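Local atomic coordinates of putative aspartate aminotransferase (Thermus thermophilus, PDB entry 1IUG), a protein that probably works as a pyridoxal 5'-phosphate-dependent class-V aminotransferase, moving amino groups between amino acids such as aspartate and 2-oxo acids. Residues R209-D214 and S227-A232; K38-L43 and K220-G225; L62-L67 and G157-T162. One frame throughout, in Å; residues are numbered along the deposited sequence.

In the fold
The three contacts lie in one cofactor-binding domain. Contact 3 is the most central, with its centre about 8 Å from that of the chain, and packs helix 60-71 on strand 155-159 through leucine, methionine and an aspartate beside the cofactor. Contacts 1 and 2 lie about 21 and 20 Å from the chain's centre and share helix 215-222: the loops at its two ends meet in contact 1, while its C-terminal end meets helix 30-47 in contact 2. Contact 1 is aromatic and buried against the second subunit; contact 2 is polar, centred on an arginine, with lysine at its exposed margin. Y212 and L213 also touch helix 60-71, whereas contacts 2 and 3 do not meet.

Contact 1 (R209-D214 and S227-A232)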
# COMPACT_ATOMS: atom_id res chain seq x y z
N ARG A 209 4.91 16.73 6.39
CA ARG A 209 3.76 17.25 5.65
C ARG A 209 2.95 16.16 4.94
O ARG A 209 3.48 15.12 4.53
CB ARG A 209 4.24 18.46 4.81
CG ARG A 209 3.50 18.95 3.58
CD ARG A 209 3.44 17.96 2.44
NE ARG A 209 3.50 18.67 1.16
CZ ARG A 209 4.53 19.41 0.75
NH1 ARG A 209 5.60 19.55 1.51
NH2 ARG A 209 4.50 19.98 -0.45
N GLY A 210 1.62 16.34 4.92
CA GLY A 210 0.72 15.37 4.33
C GLY A 210 0.02 14.63 5.47
O GLY A 210 0.12 15.05 6.62
N TYR A 211 -0.73 13.57 5.17
CA TYR A 211 -1.39 12.82 6.24
C TYR A 211 -0.93 11.36 6.31
O TYR A 211 -0.20 10.98 7.22
CB TYR A 211 -2.92 12.90 6.17
CG TYR A 211 -3.56 12.41 7.45
CD1 TYR A 211 -3.61 13.23 8.58
CD2 TYR A 211 -4.03 11.10 7.57
CE1 TYR A 211 -4.11 12.76 9.79
CE2 TYR A 211 -4.53 10.62 8.77
CZ TYR A 211 -4.56 11.46 9.88
OH TYR A 211 -5.00 10.97 11.09
N TYR A 212 -1.37 10.54 5.36
CA TYR A 212 -0.99 9.13 5.31
C TYR A 212 0.52 8.98 5.17
O TYR A 212 1.10 8.06 5.74
CB TYR A 212 -1.67 8.42 4.14
CG TYR A 212 -1.36 6.94 4.02
CD1 TYR A 212 -2.12 5.98 4.71
CD2 TYR A 212 -0.34 6.49 3.17
CE1 TYR A 212 -1.87 4.61 4.55
CE2 TYR A 212 -0.09 5.12 3.01
CZ TYR A 212 -0.86 4.19 3.70
OH TYR A 212 -0.63 2.84 3.52
N LEU A 213 1.13 9.90 4.42
CA LEU A 213 2.57 9.84 4.20
C LEU A 213 3.44 10.83 4.99
O LEU A 213 4.54 11.21 4.57
CB LEU A 213 2.87 9.85 2.69
CG LEU A 213 3.00 11.10 1.81
CD1 LEU A 213 2.61 10.71 0.38
CD2 LEU A 213 2.13 12.24 2.31
N ASP A 214 2.94 11.24 6.15
CA ASP A 214 3.65 12.13 7.06
C ASP A 214 4.75 11.23 7.66
O ASP A 214 4.46 10.29 8.40
CB ASP A 214 2.68 12.60 8.16
CG ASP A 214 3.33 13.51 9.20
OD1 ASP A 214 4.50 13.32 9.58
OD2 ASP A 214 2.62 14.41 9.69
N SER A 227 4.00 1.17 13.41
CA SER A 227 3.79 1.93 12.19
C SER A 227 2.56 2.80 12.47
O SER A 227 1.81 2.52 13.40
CB SER A 227 3.57 1.02 10.97
OG SER A 227 2.48 0.14 11.15
N ALA A 228 2.41 3.88 11.71
CA ALA A 228 1.29 4.79 11.91
C ALA A 228 -0.05 4.07 11.75
O ALA A 228 -0.93 4.21 12.59
CB ALA A 228 1.38 5.96 10.94
N TRP A 229 -0.18 3.27 10.70
CA TRP A 229 -1.41 2.53 10.42
C TRP A 229 -1.07 1.04 10.34
O TRP A 229 0.05 0.64 10.66
CB TRP A 229 -2.02 3.00 9.09
CG TRP A 229 -1.61 4.39 8.70
CD1 TRP A 229 -0.77 4.75 7.68
CD2 TRP A 229 -1.98 5.61 9.35
NE1 TRP A 229 -0.59 6.11 7.66
CE2 TRP A 229 -1.32 6.66 8.68
CE3 TRP A 229 -2.80 5.92 10.45
CZ2 TRP A 229 -1.45 8.00 9.07
CZ3 TRP A 229 -2.94 7.25 10.83
CH2 TRP A 229 -2.27 8.27 10.14
N THR A 230 -2.02 0.21 9.92
CA THR A 230 -1.76 -1.22 9.81
C THR A 230 -0.82 -1.44 8.63
O THR A 230 -1.08 -0.98 7.52
CB THR A 230 -3.04 -2.03 9.59
OG1 THR A 230 -3.99 -1.69 10.60
CG2 THR A 230 -2.74 -3.53 9.68
N PRO A 231 0.33 -2.08 8.88
CA PRO A 231 1.29 -2.33 7.81
C PRO A 231 1.02 -3.68 7.14
O PRO A 231 0.37 -4.55 7.73
CB PRO A 231 2.61 -2.37 8.57
CG PRO A 231 2.22 -3.13 9.82
CD PRO A 231 0.87 -2.51 10.19
N ALA A 232 1.50 -3.84 5.91
CA ALA A 232 1.34 -5.11 5.21
C ALA A 232 2.41 -6.03 5.83
O ALA A 232 3.43 -6.34 5.21
CB ALA A 232 1.58 -4.92 3.71
O HOH W 1 -0.08 1.48 6.40
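The indole of W229 is held at its edge by the backbone of Y212 and flanked by two tyrosine rings. W229 NE1 donates to Y212 O over 3.2 Å in an almost straight bond (170°); the acceptor lies in the indole plane, and the N-H arrives in the carbonyl plane on a lone pair. This straight in-plane bond helps to set the rotation of the indole. The Y212 phenol runs nearly parallel to the five-membered ring, 13° between planes, but is slid so far that overlap is slight, with CE1 coming to 3.3 Å from W229 CD1. At the far end of the indole, W229 CH2 meets Y211 CE2 at 3.5 Å, again with little overlap. Both tyrosines carry CG anti to the backbone N (chi1 -166° for Y211), which brings their rings round to the tryptophan. A228 CB sits over one indole face, 3.6 Å above its plane. Farther out, a water donates to Y212 OH and, over 2.9 Å, to T230 O, joining the two loops a second time. Y212 OH also bonds T57 O of its own chain and S59 N of the second subunit, and Y211 OH bonds E92 of that subunit. W229 packs on the second subunit's cofactor-bearing lysine, whose side chain T230 OG1 hydrogen-bonds. The chemistry implies an indole oriented by one directional bond and surrounding packing, with tyrosine hydroxyls tying the cluster into the dimer interface beside the partner's cofactor.

Contact 2 (K38-L43 and K220-G225); sequences KARGLL and KAQKEG
R40 reaches from helix 30-47 across to the last turn of helix 215-222, where it lies against Q222. Its chain is bent twice, at chi2 (-62°) and chi3 (-56°), which folds the guanidinium over beside the glutamine. Q222 CB sits over one guanidinium face, toward one side of the group, 4.0 Å from R40 NE. The glutamine then extends past the arginine, and Q222 OE1 comes to 3.6 Å from R40 CD. The guanidinium and amide planes stand 80° apart, so the two groups cross rather than stack. R40 NH1 also approaches Q222 O to 2.9 Å, yet at an angle too poor for a hydrogen bond; Q222 O accepts from G225 N at 3.1 Å. The stronger polar partners lie on the adjoining strand 52-57: R40 NE bonds V53 O, R40 NH2 forms a salt bridge with E52, and Q222 NE2 bonds I55 O as well as E218 OE1. Both polar ends are thereby positioned by the same strand. K223 contributes only at the exposed margin, its CB directed away from helix 30-47; its NZ has a long, weak ion pair with E52, the carboxylate that R40 also uses. G225, with positive phi, is the C-prime residue of a Schellman motif, in which E226 N bonds A221 O; the contact thus joins a helix ended by a Schellman motif to helix 30-47 beside strand 52-57, outermost in this chain's seven-stranded sheet.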
# COMPACT_ATOMS: atom_id res chain seq x y z
N LYS A 38 13.33 -5.92 12.90
CA LYS A 38 14.33 -6.74 12.22
C LYS A 38 14.46 -6.23 10.78
O LYS A 38 15.56 -5.99 10.30
CB LYS A 38 13.87 -8.20 12.22
CG LYS A 38 14.96 -9.24 12.45
CD LYS A 38 16.05 -9.19 11.40
CE LYS A 38 17.15 -10.24 11.63
NZ LYS A 38 16.92 -11.11 12.82
N ALA A 39 13.33 -6.06 10.11
CA ALA A 39 13.32 -5.57 8.73
C ALA A 39 13.93 -4.18 8.65
O ALA A 39 14.73 -3.91 7.75
CB ALA A 39 11.90 -5.57 8.18
N ARG A 40 13.56 -3.31 9.59
CA ARG A 40 14.07 -1.93 9.68
C ARG A 40 15.61 -2.00 9.63
O ARG A 40 16.26 -1.35 8.80
CB ARG A 40 13.70 -1.32 11.04
CG ARG A 40 12.24 -0.95 11.37
CD ARG A 40 11.58 0.11 10.49
NE ARG A 40 12.31 1.39 10.43
CZ ARG A 40 12.92 2.01 11.44
NH1 ARG A 40 12.92 1.53 12.68
NH2 ARG A 40 13.61 3.11 11.18
N GLY A 41 16.17 -2.81 10.54
CA GLY A 41 17.61 -2.98 10.65
C GLY A 41 18.31 -3.55 9.43
O GLY A 41 19.41 -3.12 9.10
N LEU A 42 17.67 -4.51 8.78
CA LEU A 42 18.25 -5.12 7.58
C LEU A 42 18.26 -4.15 6.39
O LEU A 42 19.22 -4.10 5.63
CB LEU A 42 17.51 -6.41 7.24
CG LEU A 42 17.69 -7.55 8.26
CD1 LEU A 42 16.77 -8.70 7.91
CD2 LEU A 42 19.15 -8.01 8.29
N LEU A 43 17.19 -3.38 6.24
CA LEU A 43 17.09 -2.41 5.15
C LEU A 43 18.12 -1.31 5.38
O LEU A 43 18.62 -0.69 4.44
CB LEU A 43 15.67 -1.82 5.10
CG LEU A 43 14.62 -2.75 4.50
CD1 LEU A 43 13.22 -2.35 4.93
CD2 LEU A 43 14.75 -2.74 2.98
N LYS A 220 8.32 8.26 14.37
CA LYS A 220 7.97 8.18 15.79
C LYS A 220 7.54 6.75 16.13
O LYS A 220 8.04 6.15 17.09
CB LYS A 220 6.83 9.19 16.05
CG LYS A 220 6.42 9.51 17.50
CD LYS A 220 5.92 8.31 18.29
CE LYS A 220 5.49 8.69 19.71
NZ LYS A 220 5.64 10.15 20.02
N ALA A 221 6.65 6.19 15.32
CA ALA A 221 6.14 4.84 15.52
C ALA A 221 7.10 3.71 15.13
O ALA A 221 7.24 2.73 15.86
CB ALA A 221 4.81 4.67 14.79
N GLN A 222 7.74 3.83 13.97
CA GLN A 222 8.64 2.79 13.48
C GLN A 222 9.91 2.62 14.31
O GLN A 222 10.52 1.55 14.30
CB GLN A 222 8.93 2.97 11.99
CG GLN A 222 7.66 2.84 11.16
CD GLN A 222 7.91 2.66 9.67
OE1 GLN A 222 8.97 2.20 9.25
NE2 GLN A 222 6.91 3.01 8.87
N LYS A 223 10.26 3.66 15.06
CA LYS A 223 11.41 3.63 15.95
C LYS A 223 11.19 2.51 16.98
O LYS A 223 12.12 1.82 17.38
CB LYS A 223 11.51 4.96 16.71
CG LYS A 223 12.53 5.96 16.21
CD LYS A 223 13.94 5.40 16.26
CE LYS A 223 14.97 6.41 15.78
NZ LYS A 223 14.38 7.72 15.38
N GLU A 224 9.93 2.34 17.38
CA GLU A 224 9.56 1.34 18.37
C GLU A 224 9.04 0.03 17.78
O GLU A 224 8.53 -0.83 18.50
CB GLU A 224 8.51 1.93 19.33
CG GLU A 224 8.49 1.26 20.71
CD GLU A 224 7.36 1.76 21.60
OE1 GLU A 224 7.29 2.98 21.87
OE2 GLU A 224 6.54 0.92 22.04
N GLY A 225 9.16 -0.14 16.47
CA GLY A 225 8.70 -1.37 15.84
C GLY A 225 7.23 -1.36 15.47
O GLY A 225 6.65 -2.41 15.19

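Contact 3 (L62-L67 and G157-T162)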
# COMPACT_ATOMS: atom_id res chain seq x y z
N LEU A 62 4.71 5.77 -4.15
CA LEU A 62 4.29 6.36 -2.88
C LEU A 62 5.51 6.82 -2.08
O LEU A 62 5.49 7.89 -1.46
CB LEU A 62 3.48 5.36 -2.06
CG LEU A 62 2.99 5.86 -0.70
CD1 LEU A 62 1.94 6.95 -0.91
CD2 LEU A 62 2.41 4.72 0.10
N ALA A 63 6.55 6.00 -2.08
CA ALA A 63 7.79 6.30 -1.37
C ALA A 63 8.48 7.53 -1.97
O ALA A 63 9.09 8.33 -1.26
CB ALA A 63 8.73 5.09 -1.39
N MET A 64 8.39 7.67 -3.30
CA MET A 64 8.99 8.80 -4.01
C MET A 64 8.29 10.10 -3.61
O MET A 64 8.95 11.10 -3.34
CB MET A 64 8.89 8.61 -5.52
CG MET A 64 9.80 7.54 -6.08
SD MET A 64 9.38 7.17 -7.80
CE MET A 64 10.05 8.60 -8.67
N GLU A 65 6.96 10.05 -3.55
CA GLU A 65 6.16 11.21 -3.16
C GLU A 65 6.41 11.61 -1.71
O GLU A 65 6.49 12.80 -1.41
CB GLU A 65 4.66 10.92 -3.36
CG GLU A 65 3.76 12.09 -2.95
CD GLU A 65 2.30 11.88 -3.33
OE1 GLU A 65 2.02 11.11 -4.27
OE2 GLU A 65 1.43 12.50 -2.69
N ALA A 66 6.52 10.62 -0.83
CA ALA A 66 6.75 10.88 0.59
C ALA A 66 8.11 11.53 0.82
O ALA A 66 8.26 12.38 1.69
CB ALA A 66 6.64 9.60 1.39
N LEU A 67 9.10 11.09 0.04
CA LEU A 67 10.46 11.62 0.14
C LEU A 67 10.45 13.11 -0.21
O LEU A 67 10.96 13.93 0.54
CB LEU A 67 11.39 10.87 -0.82
CG LEU A 67 12.89 11.20 -0.87
CD1 LEU A 67 13.62 10.01 -1.47
CD2 LEU A 67 13.18 12.46 -1.70
N GLY A 157 17.99 13.76 -3.29
CA GLY A 157 17.08 12.64 -3.13
C GLY A 157 17.23 11.70 -4.30
O GLY A 157 17.39 12.15 -5.44
N ALA A 158 17.19 10.39 -4.05
CA ALA A 158 17.36 9.43 -5.14
C ALA A 158 16.35 8.30 -5.22
O ALA A 158 15.83 7.82 -4.21
CB ALA A 158 18.76 8.86 -5.10
N ASP A 159 16.05 7.90 -6.45
CA ASP A 159 15.15 6.79 -6.73
C ASP A 159 16.09 5.61 -6.91
O ASP A 159 16.83 5.55 -7.89
CB ASP A 159 14.36 7.06 -8.02
CG ASP A 159 13.50 5.86 -8.48
OD1 ASP A 159 13.81 4.70 -8.15
OD2 ASP A 159 12.52 6.09 -9.20
N MET A 160 16.10 4.70 -5.94
CA MET A 160 16.95 3.51 -5.99
C MET A 160 16.08 2.25 -6.07
O MET A 160 16.47 1.18 -5.59
CB MET A 160 17.84 3.44 -4.75
CG MET A 160 18.94 4.50 -4.67
SD MET A 160 19.89 4.32 -3.14
CE MET A 160 21.07 5.62 -3.30
N VAL A 161 14.91 2.39 -6.70
CA VAL A 161 13.98 1.27 -6.82
C VAL A 161 14.57 0.07 -7.54
O VAL A 161 14.32 -1.07 -7.12
CB VAL A 161 12.63 1.69 -7.46
CG1 VAL A 161 11.73 0.47 -7.61
CG2 VAL A 161 11.93 2.71 -6.57
N THR A 162 15.33 0.29 -8.61
CA THR A 162 15.96 -0.83 -9.32
C THR A 162 17.48 -0.89 -9.17
O THR A 162 18.17 -1.44 -10.03
CB THR A 162 15.57 -0.92 -10.82
OG1 THR A 162 15.85 0.32 -11.48
CG2 THR A 162 14.10 -1.27 -10.97
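G157 meets the helix through L67, whose CD2 lies 4.2 Å from G157 CA. With no side chain on the glycine, the leucine can lie directly against the strand backbone. L67 has its CG anti to the backbone N (chi1 -178°), which carries both methyl branches to the strand, and the other branch, CD1, rests 4.1 Å from A158 O. A158 turns its own CB away from helix 60-71, so it presents only backbone there, and that backbone is bonded to A178 and A180 of strand 178-182. D159 takes up the contact next: the bend of M64 at chi3 (75°) turns CE back so that it reaches the carboxylate as SD does, with D159 OD2 3.6 Å from M64 SD and equally 3.6 Å from M64 CE. The two side chains cross at a slant. On the helix side, M64 packs further on R89, F90 and I93 of helix 85-96. The other oxygen, D159 OD1, accepts from V161 N over 2.9 Å in an Asx turn, which restrains the carboxylate as the chain leaves the strand. Helix and strand segments run antiparallel, 174° between directions and 9.6 Å between axes. D159 OD2 also lies close to N1, the pyridine nitrogen of the cofactor carried by the modified lysine at position 185, consistent with the aspartate that faces this nitrogen at a strand end in fold-type I aminotransferases, here backed by a helix packed on the seven-stranded sheet.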